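Local coordinates for microbial serine proteinases; subtilisin (Bacillus subtilis, PDB 2GKO), which probably hydrolyses peptide bonds as a cold-adapted, calcium-loaded serine protease of the subtilisin type, at residues C51-F54 against T55-T58; G72-V75 against A76-L80; G123-A126 against T127-T131; I148-A151 against V152-A155. One frame throughout, in Å; residues are numbered along the deposited sequence.

Contact 1 (C51-F54 against T55-T58)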
loop_
_atom_site.group_PDB
_atom_site.type_symbol
_atom_site.label_atom_id
_atom_site.label_comp_id
_atom_site.label_asym_id
_atom_site.label_seq_id
_atom_site.Cartn_x
_atom_site.Cartn_y
_atom_site.Cartn_z
ATOM N N CYS A 51 -6.062 -1.347 16.725
ATOM C CA CYS A 51 -4.701 -1.030 17.111
ATOM C C CYS A 51 -4.200 -2.234 17.907
ATOM O O CYS A 51 -4.595 -2.421 19.049
ATOM C CB CYS A 51 -4.670 0.258 17.938
ATOM S SG CYS A 51 -3.132 0.678 18.733
ATOM N N LYS A 52 -3.409 -3.085 17.247
ATOM C CA LYS A 52 -3.016 -4.389 17.778
ATOM C C LYS A 52 -1.537 -4.599 17.515
ATOM O O LYS A 52 -1.010 -4.192 16.470
ATOM C CB LYS A 52 -3.842 -5.499 17.138
ATOM C CG LYS A 52 -5.341 -5.397 17.456
ATOM C CD LYS A 52 -6.168 -6.428 16.735
ATOM C CE LYS A 52 -7.634 -6.411 17.220
ATOM N NZ LYS A 52 -8.543 -7.204 16.375
ATOM N N ASP A 53 -0.851 -5.186 18.490
ATOM C CA ASP A 53 0.591 -5.372 18.431
ATOM C C ASP A 53 0.924 -6.864 18.401
ATOM O O ASP A 53 0.761 -7.553 19.407
ATOM C CB ASP A 53 1.240 -4.699 19.624
ATOM C CG ASP A 53 2.751 -4.679 19.561
ATOM O OD1 ASP A 53 3.370 -5.283 18.670
ATOM O OD2 ASP A 53 3.414 -4.020 20.384
ATOM N N PHE A 54 1.415 -7.327 17.262
ATOM C CA PHE A 54 1.774 -8.727 17.041
ATOM C C PHE A 54 3.228 -9.036 17.368
ATOM O O PHE A 54 3.661 -10.193 17.210
ATOM C CB PHE A 54 1.444 -9.111 15.604
ATOM C CG PHE A 54 -0.019 -9.124 15.326
ATOM C CD1 PHE A 54 -0.745 -10.306 15.402
ATOM C CD2 PHE A 54 -0.700 -7.946 15.040
ATOM C CE1 PHE A 54 -2.086 -10.314 15.163
ATOM C CE2 PHE A 54 -2.041 -7.964 14.788
ATOM C CZ PHE A 54 -2.743 -9.136 14.861
ATOM N N THR A 55 3.959 -8.058 17.904
ATOM C CA THR A 55 5.375 -8.226 18.228
ATOM C C THR A 55 5.633 -8.487 19.704
ATOM O O THR A 55 6.768 -8.741 20.081
ATOM C CB THR A 55 6.186 -7.000 17.781
ATOM O OG1 THR A 55 5.936 -5.870 18.645
ATOM C CG2 THR A 55 5.816 -6.592 16.379
ATOM N N VAL A 56 4.585 -8.378 20.512
ATOM C CA VAL A 56 4.647 -8.608 21.939
ATOM C C VAL A 56 3.605 -9.679 22.231
ATOM O O VAL A 56 2.403 -9.523 21.889
ATOM C CB VAL A 56 4.352 -7.333 22.749
ATOM C CG1 VAL A 56 4.229 -7.661 24.247
ATOM C CG2 VAL A 56 5.455 -6.300 22.516
ATOM N N GLY A 57 4.104 -10.759 22.844
ATOM C CA GLY A 57 3.363 -11.987 23.099
ATOM C C GLY A 57 3.017 -12.755 21.842
ATOM O O GLY A 57 3.435 -12.403 20.737
ATOM N N THR A 58 2.305 -13.861 22.024
ATOM C CA THR A 58 1.298 -14.253 21.047
ATOM C C THR A 58 -0.024 -13.918 21.719
ATOM O O THR A 58 -0.074 -13.630 22.925
ATOM C CB THR A 58 1.345 -15.749 20.657
ATOM O OG1 THR A 58 1.673 -16.563 21.796
ATOM C CG2 THR A 58 2.446 -16.025 19.618
#

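Contact 2 (G72-V75 against A76-L80)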
loop_
_atom_site.group_PDB
_atom_site.type_symbol
_atom_site.label_atom_id
_atom_site.label_comp_id
_atom_site.label_asym_id
_atom_site.label_seq_id
_atom_site.Cartn_x
_atom_site.Cartn_y
_atom_site.Cartn_z
ATOM N N GLY A 72 5.207 3.003 9.634
ATOM C CA GLY A 72 3.815 2.641 9.669
ATOM C C GLY A 72 2.928 3.879 9.666
ATOM O O GLY A 72 1.899 3.897 9.013
ATOM N N THR A 73 3.327 4.908 10.409
ATOM C CA THR A 73 2.561 6.140 10.447
ATOM C C THR A 73 2.555 6.807 9.069
ATOM O O THR A 73 1.511 7.301 8.631
ATOM C CB THR A 73 3.101 7.069 11.555
ATOM O OG1 THR A 73 2.994 6.429 12.839
ATOM C CG2 THR A 73 2.232 8.326 11.672
ATOM N N HIS A 74 3.704 6.803 8.407
ATOM C CA HIS A 74 3.890 7.409 7.078
ATOM C C HIS A 74 2.983 6.720 6.043
ATOM O O HIS A 74 2.211 7.341 5.307
ATOM C CB HIS A 74 5.395 7.355 6.705
ATOM C CG HIS A 74 5.768 8.274 5.592
ATOM N ND1 HIS A 74 5.392 8.045 4.294
ATOM C CD2 HIS A 74 6.477 9.431 5.584
ATOM C CE1 HIS A 74 5.807 9.052 3.539
ATOM N NE2 HIS A 74 6.452 9.914 4.299
ATOM N N VAL A 75 3.049 5.399 6.043
ATOM C CA VAL A 75 2.248 4.572 5.182
ATOM C C VAL A 75 0.762 4.772 5.418
ATOM O O VAL A 75 -0.002 4.919 4.471
ATOM C CB VAL A 75 2.699 3.091 5.401
ATOM C CG1 VAL A 75 1.766 2.098 4.767
ATOM C CG2 VAL A 75 4.126 2.925 4.868
ATOM N N ALA A 76 0.344 4.754 6.687
ATOM C CA ALA A 76 -1.054 4.995 7.023
ATOM C C ALA A 76 -1.542 6.356 6.503
ATOM O O ALA A 76 -2.652 6.448 5.968
ATOM C CB ALA A 76 -1.259 4.914 8.495
ATOM N N GLY A 77 -0.683 7.359 6.587
ATOM C CA GLY A 77 -1.033 8.704 6.149
ATOM C C GLY A 77 -1.265 8.777 4.648
ATOM O O GLY A 77 -2.190 9.456 4.191
ATOM N N SER A 78 -0.454 8.080 3.862
ATOM C CA SER A 78 -0.645 8.122 2.425
ATOM C C SER A 78 -1.950 7.441 2.069
ATOM O O SER A 78 -2.651 7.844 1.135
ATOM C CB SER A 78 0.531 7.482 1.666
ATOM O OG SER A 78 1.737 8.209 1.878
ATOM N N ALA A 79 -2.286 6.376 2.804
ATOM C CA ALA A 79 -3.496 5.625 2.534
ATOM C C ALA A 79 -4.776 6.380 2.938
ATOM O O ALA A 79 -5.775 6.338 2.208
ATOM C CB ALA A 79 -3.447 4.274 3.255
ATOM N N LEU A 80 -4.761 7.011 4.102
ATOM C CA LEU A 80 -6.025 7.484 4.701
ATOM C C LEU A 80 -5.985 8.684 5.656
ATOM O O LEU A 80 -6.932 8.894 6.416
ATOM C CB LEU A 80 -6.778 6.286 5.339
ATOM C CG LEU A 80 -6.047 5.400 6.361
ATOM C CD1 LEU A 80 -5.555 6.157 7.590
ATOM C CD2 LEU A 80 -7.004 4.282 6.782
HETATM O O HOH W 1 3.835 6.352 2.475
#

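Contact 3 (G123-A126 against T127-T131)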
loop_
_atom_site.group_PDB
_atom_site.type_symbol
_atom_site.label_atom_id
_atom_site.label_comp_id
_atom_site.label_asym_id
_atom_site.label_seq_id
_atom_site.Cartn_x
_atom_site.Cartn_y
_atom_site.Cartn_z
ATOM N N GLY A 123 -7.643 -11.529 8.128
ATOM C CA GLY A 123 -8.602 -12.390 7.444
ATOM C C GLY A 123 -9.705 -12.876 8.372
ATOM O O GLY A 123 -10.875 -12.880 7.978
ATOM N N ASP A 124 -9.343 -13.255 9.589
ATOM C CA ASP A 124 -10.305 -13.758 10.568
ATOM C C ASP A 124 -11.277 -12.660 10.971
ATOM O O ASP A 124 -12.467 -12.926 11.191
ATOM C CB ASP A 124 -9.591 -14.323 11.792
ATOM C CG ASP A 124 -8.888 -15.627 11.495
ATOM O OD1 ASP A 124 -7.976 -15.973 12.253
ATOM O OD2 ASP A 124 -9.195 -16.351 10.524
ATOM N N GLN A 125 -10.780 -11.432 11.033
ATOM C CA GLN A 125 -11.607 -10.267 11.357
ATOM C C GLN A 125 -12.539 -9.923 10.204
ATOM O O GLN A 125 -13.694 -9.549 10.418
ATOM C CB GLN A 125 -10.713 -9.058 11.703
ATOM C CG GLN A 125 -10.023 -9.160 13.033
ATOM C CD GLN A 125 -10.970 -8.970 14.187
ATOM O OE1 GLN A 125 -11.426 -7.866 14.408
ATOM N NE2 GLN A 125 -11.308 -10.052 14.897
ATOM N N ALA A 126 -12.052 -10.044 8.970
ATOM C CA ALA A 126 -12.890 -9.823 7.805
ATOM C C ALA A 126 -14.091 -10.754 7.891
ATOM O O ALA A 126 -15.216 -10.355 7.652
ATOM C CB ALA A 126 -12.118 -10.073 6.523
ATOM N N THR A 127 -13.825 -12.003 8.261
ATOM C CA THR A 127 -14.875 -13.031 8.332
ATOM C C THR A 127 -15.810 -12.770 9.504
ATOM O O THR A 127 -17.024 -12.742 9.321
ATOM C CB THR A 127 -14.227 -14.405 8.489
ATOM O OG1 THR A 127 -13.412 -14.684 7.346
ATOM C CG2 THR A 127 -15.281 -15.509 8.496
ATOM N N ALA A 128 -15.230 -12.549 10.683
ATOM C CA ALA A 128 -16.000 -12.408 11.920
ATOM C C ALA A 128 -16.909 -11.188 11.896
ATOM O O ALA A 128 -18.033 -11.251 12.396
ATOM C CB ALA A 128 -15.088 -12.357 13.125
ATOM N N LEU A 129 -16.422 -10.087 11.316
ATOM C CA LEU A 129 -17.156 -8.819 11.269
ATOM C C LEU A 129 -17.953 -8.673 9.989
ATOM O O LEU A 129 -18.691 -7.699 9.820
ATOM C CB LEU A 129 -16.164 -7.651 11.379
ATOM C CG LEU A 129 -15.271 -7.660 12.626
ATOM C CD1 LEU A 129 -14.435 -6.375 12.719
ATOM C CD2 LEU A 129 -16.051 -7.876 13.903
ATOM N N ASN A 130 -17.789 -9.617 9.067
ATOM C CA ASN A 130 -18.360 -9.530 7.726
ATOM C C ASN A 130 -18.056 -8.187 7.083
ATOM O O ASN A 130 -18.939 -7.463 6.649
ATOM C CB ASN A 130 -19.869 -9.796 7.761
ATOM C CG ASN A 130 -20.459 -10.021 6.378
ATOM O OD1 ASN A 130 -19.800 -10.545 5.480
ATOM N ND2 ASN A 130 -21.713 -9.614 6.201
ATOM N N THR A 131 -16.772 -7.858 7.037
ATOM C CA THR A 131 -16.344 -6.541 6.588
ATOM C C THR A 131 -15.221 -6.697 5.570
ATOM O O THR A 131 -14.598 -7.757 5.481
ATOM C CB THR A 131 -15.913 -5.695 7.814
ATOM O OG1 THR A 131 -15.832 -4.308 7.453
ATOM C CG2 THR A 131 -14.526 -6.077 8.303
#

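Contact 4 (I148-A151 against V152-A155)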
loop_
_atom_site.group_PDB
_atom_site.type_symbol
_atom_site.label_atom_id
_atom_site.label_comp_id
_atom_site.label_asym_id
_atom_site.label_seq_id
_atom_site.Cartn_x
_atom_site.Cartn_y
_atom_site.Cartn_z
ATOM N N ILE A 148 4.557 -16.452 5.754
ATOM C CA ILE A 148 3.913 -15.258 5.221
ATOM C C ILE A 148 3.093 -15.607 3.979
ATOM O O ILE A 148 1.941 -15.195 3.811
ATOM C CB ILE A 148 4.954 -14.175 4.922
ATOM C CG1 ILE A 148 5.515 -13.624 6.238
ATOM C CG2 ILE A 148 4.324 -13.053 4.080
ATOM C CD1 ILE A 148 6.747 -12.782 6.080
ATOM N N THR A 149 3.684 -16.376 3.076
ATOM C CA THR A 149 2.964 -16.833 1.884
ATOM C C THR A 149 1.636 -17.527 2.202
ATOM O O THR A 149 0.588 -17.200 1.633
ATOM C CB THR A 149 3.854 -17.788 1.093
ATOM O OG1 THR A 149 4.938 -17.064 0.500
ATOM C CG2 THR A 149 3.101 -18.383 -0.075
ATOM N N ASN A 150 1.679 -18.480 3.129
ATOM C CA ASN A 150 0.481 -19.239 3.485
ATOM C C ASN A 150 -0.581 -18.361 4.134
ATOM O O ASN A 150 -1.778 -18.545 3.895
ATOM C CB ASN A 150 0.829 -20.410 4.381
ATOM C CG ASN A 150 1.610 -21.497 3.643
ATOM O OD1 ASN A 150 1.720 -21.462 2.416
ATOM N ND2 ASN A 150 2.173 -22.444 4.397
ATOM N N ALA A 151 -0.124 -17.390 4.925
ATOM C CA ALA A 151 -1.011 -16.424 5.565
ATOM C C ALA A 151 -1.678 -15.547 4.516
ATOM O O ALA A 151 -2.881 -15.324 4.571
ATOM C CB ALA A 151 -0.243 -15.596 6.574
ATOM N N VAL A 152 -0.911 -15.086 3.526
ATOM C CA VAL A 152 -1.455 -14.298 2.413
ATOM C C VAL A 152 -2.533 -15.066 1.670
ATOM O O VAL A 152 -3.610 -14.542 1.398
ATOM C CB VAL A 152 -0.343 -13.825 1.442
ATOM C CG1 VAL A 152 -0.897 -13.317 0.122
ATOM C CG2 VAL A 152 0.514 -12.748 2.109
ATOM N N ASP A 153 -2.238 -16.324 1.359
ATOM C CA ASP A 153 -3.198 -17.148 0.649
ATOM C C ASP A 153 -4.467 -17.376 1.475
ATOM O O ASP A 153 -5.570 -17.332 0.932
ATOM C CB ASP A 153 -2.556 -18.493 0.276
ATOM C CG ASP A 153 -1.405 -18.344 -0.725
ATOM O OD1 ASP A 153 -1.414 -17.372 -1.516
ATOM O OD2 ASP A 153 -0.463 -19.189 -0.777
ATOM N N TYR A 154 -4.299 -17.611 2.766
ATOM C CA TYR A 154 -5.404 -17.794 3.704
ATOM C C TYR A 154 -6.316 -16.572 3.716
ATOM O O TYR A 154 -7.538 -16.672 3.567
ATOM C CB TYR A 154 -4.822 -18.046 5.080
ATOM C CG TYR A 154 -5.800 -18.148 6.228
ATOM C CD1 TYR A 154 -6.404 -19.353 6.553
ATOM C CD2 TYR A 154 -6.076 -17.037 7.031
ATOM C CE1 TYR A 154 -7.280 -19.446 7.616
ATOM C CE2 TYR A 154 -6.938 -17.125 8.118
ATOM C CZ TYR A 154 -7.544 -18.330 8.396
ATOM O OH TYR A 154 -8.397 -18.436 9.460
ATOM N N ALA A 155 -5.706 -15.406 3.889
ATOM C CA ALA A 155 -6.481 -14.163 3.908
ATOM C C ALA A 155 -7.165 -13.859 2.582
ATOM O O ALA A 155 -8.310 -13.438 2.563
ATOM C CB ALA A 155 -5.578 -12.995 4.330
HETATM O O HOH W 2 -0.310 -21.343 0.775
#

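Contact 1 (C51-F54 against T55-T58)
Asp-53 turns its carboxylate forward along the chain and takes two bonds from Thr-55 on one oxygen. OD1 of Asp-53 lies 2.6 Å from OG1 of Thr-55, the hydroxyl donating to the syn lone pair, on the side of the other carboxylate oxygen. The same OD1 accepts from the backbone N of Thr-55 at 2.9 Å, with an N-H...O angle of 158°; this donor comes from above the carboxylate, 38° out of its plane. Two torsions bring the groups together. In Asp-53, CG stands opposite the backbone N (chi1 -172°), which puts the carboxylate stem beside the residue's own carbonyl carbon, on the side of Thr-55, while OG1 of Thr-55 sits between N and carbonyl carbon (chi1 73°), facing back toward OD1. The two side chains meet at about a right angle. An aspartate oxygen bonded to the N two residues on defines an Asx turn, and here it takes the chain out of strand 48-53 of the central subtilase sheet, into the loop that returns as the antiparallel strand 61-62. The second carboxylate oxygen, OD2 of Asp-53, has CG2 of Val-56 for a neighbour at 3.7 Å, a van der Waals contact. Val-56 N is buried here and has no hydrogen-bond partner in the model. Phe-54 directs its CB away from the turn, and its ring meets those of Phe-60 and Tyr-101. At the strand end of the segment, Cys-51 is bridged by a disulfide to Cys-65, beyond the returning strand.

Contact 2 (G72-V75 against A76-L80)
Ala-76 brings its methyl against the carbonyl oxygens of Gly-72 and Thr-73, one turn up helix 71-80. This helix opens at His-71, which lines the pocket of the bound phenylmethanesulfonic acid, and its sequence is that of the histidine signature helix of subtilases. The CB of Ala-76 is 3.4 Å from Gly-72 O, and its N donates to the same oxygen at 2.9 Å, with an N-H...O angle of 164°. Methyl and N-H of one residue therefore both fall on a single carbonyl.

Val-75 closes the next part of the turn: its O receives N of Ala-79 at 3.2 Å, a longer bond. The valine side chain leads off the helix instead. CG1 is opposite the backbone N (chi1 169°), beside the carbonyl carbon, which brings CG1 within 3.6 Å of Ala-76 N; beyond it the residue packs on Val-32 of strand 29-34 and on Met-250 and Pro-253 of helix 248-265. The whole contact is buried.

Ser-78 adds the polar side. Its N bonds to His-74 O at 3.1 Å, an oxygen that is also bonded by Ser-235 OG. Both nitrogens of the His-74 ring have partners, which would favour one ring rotation: NE2 has weak bonds to Val-233 O and Ala-243 O, while an ordered water in the ring plane lies 2.9 Å from His-74 ND1 and equally 2.9 Å from Ser-78 OG.

Contact 3 (G123-A126 against T127-T131)
Gly-123 begins the last turns of helix 112-129 by offering its carbonyl oxygen to Thr-127, whose N donates to it at 3.1 Å. The OG1 of Thr-127 also lies near, 3.2 Å from Gly-123 O, but where its proton goes is not settled; this hydroxyl is further bonded to Lys-158 NZ.

Asp-124 takes N of Ala-128 on its carbonyl O at 2.8 Å, and the Ala-128 methyl rests over the same oxygen, with CB 3.3 Å away. OD2 of Asp-124 is hydrogen-bonded to Tyr-154 OH of helix 146-157.

Gln-125 bonds through its O to Leu-129 N at 2.9 Å. CB and CG of Leu-129 lie against that same carbonyl. The two side chains run alongside each other in the same direction, each with CG opposite its carbonyl carbon; the glutamine chain is bent at chi2 (-73°), which folds it toward strands 48-53 and 97-102.

Ala-126 supplies the carbonyl on which the helix is capped, in a Schellman motif. The evidence is the positive phi of Asn-130, 49°, where the chain leaves helical geometry, together with two bonds back into the last turn: Asn-130 N donates to Thr-127 O at 3.2 Å, and Thr-131 N to Ala-126 O at 3.0 Å. The Thr-131 donor lies in the carbonyl plane, on a lone pair, and differs in this from the helical donors to Gly-123, Asp-124 and Gln-125, which are tilted from theirs. Thr-131, held so, bonds through OG1 to Asn-29 ND2, and Asn-29 is a ligand of a calcium ion.

Contact 4 (I148-A151 against V152-A155)
Within helix 146-157, the helix of the beta-alpha-beta unit between the parallel strands 133-137 and 161-165, Thr-149 and Asp-153 stand one turn apart with side chains pointing the same way. CG2 of Thr-149 is 3.7 Å from OD2 of Asp-153. With CG opposite its carbonyl carbon (chi1 -65°), Asp-153 leans its carboxylate back down the helix, so that OD2 is 3.3 Å from Thr-149 O; both are acceptors, and no bond joins them. What satisfies OD2 is an ordered water, which donates to Asp-153 OD2 at 2.7 Å and to Asn-150 OD1 at 2.6 Å, bridging two successive turns, while OD1 of Asp-153 is bonded by Asn-184 ND2.

Elsewhere in this crossover helix, the buried Val-152, which packs on Leu-182, sets CG2 3.3 Å from Ile-148 O, and the same carbonyl accepts Val-152 N at 2.9 Å and nearly in line with its C=O bond. Ala-151 packs on Ile-119 and Arg-120 of helix 112-129, and its O takes Ala-155 N with an N-H...O angle of 170°. Tyr-154 swings its ring off the helix, with CG opposite the backbone N (chi1 175°), to make a cation-pi contact with Arg-120, and its OH is hydrogen-bonded to Asp-124 OD2.

Followed from the N terminus, the four contacts come in series; each is local within one unbroken run of chain, and none nests in or crosses another. Contact 1 turns the chain out of strand 48-53, contact 2 lies in helix 71-80 beside the pocket of the bound phenylmethanesulfonic acid, contact 3 ends helix 112-129, and contact 4 belongs to helix 146-157. Two pairs touch. Contact 1 meets contact 3 by packing of Lys-52 against Gln-125, bringing strand 48-53 against helix 112-129, and contact 3 meets contact 4 between adjacent helices, their centres about 15 Å apart. Contact 2 touches none; its nearest atoms are about 10 Å from those of contact 1.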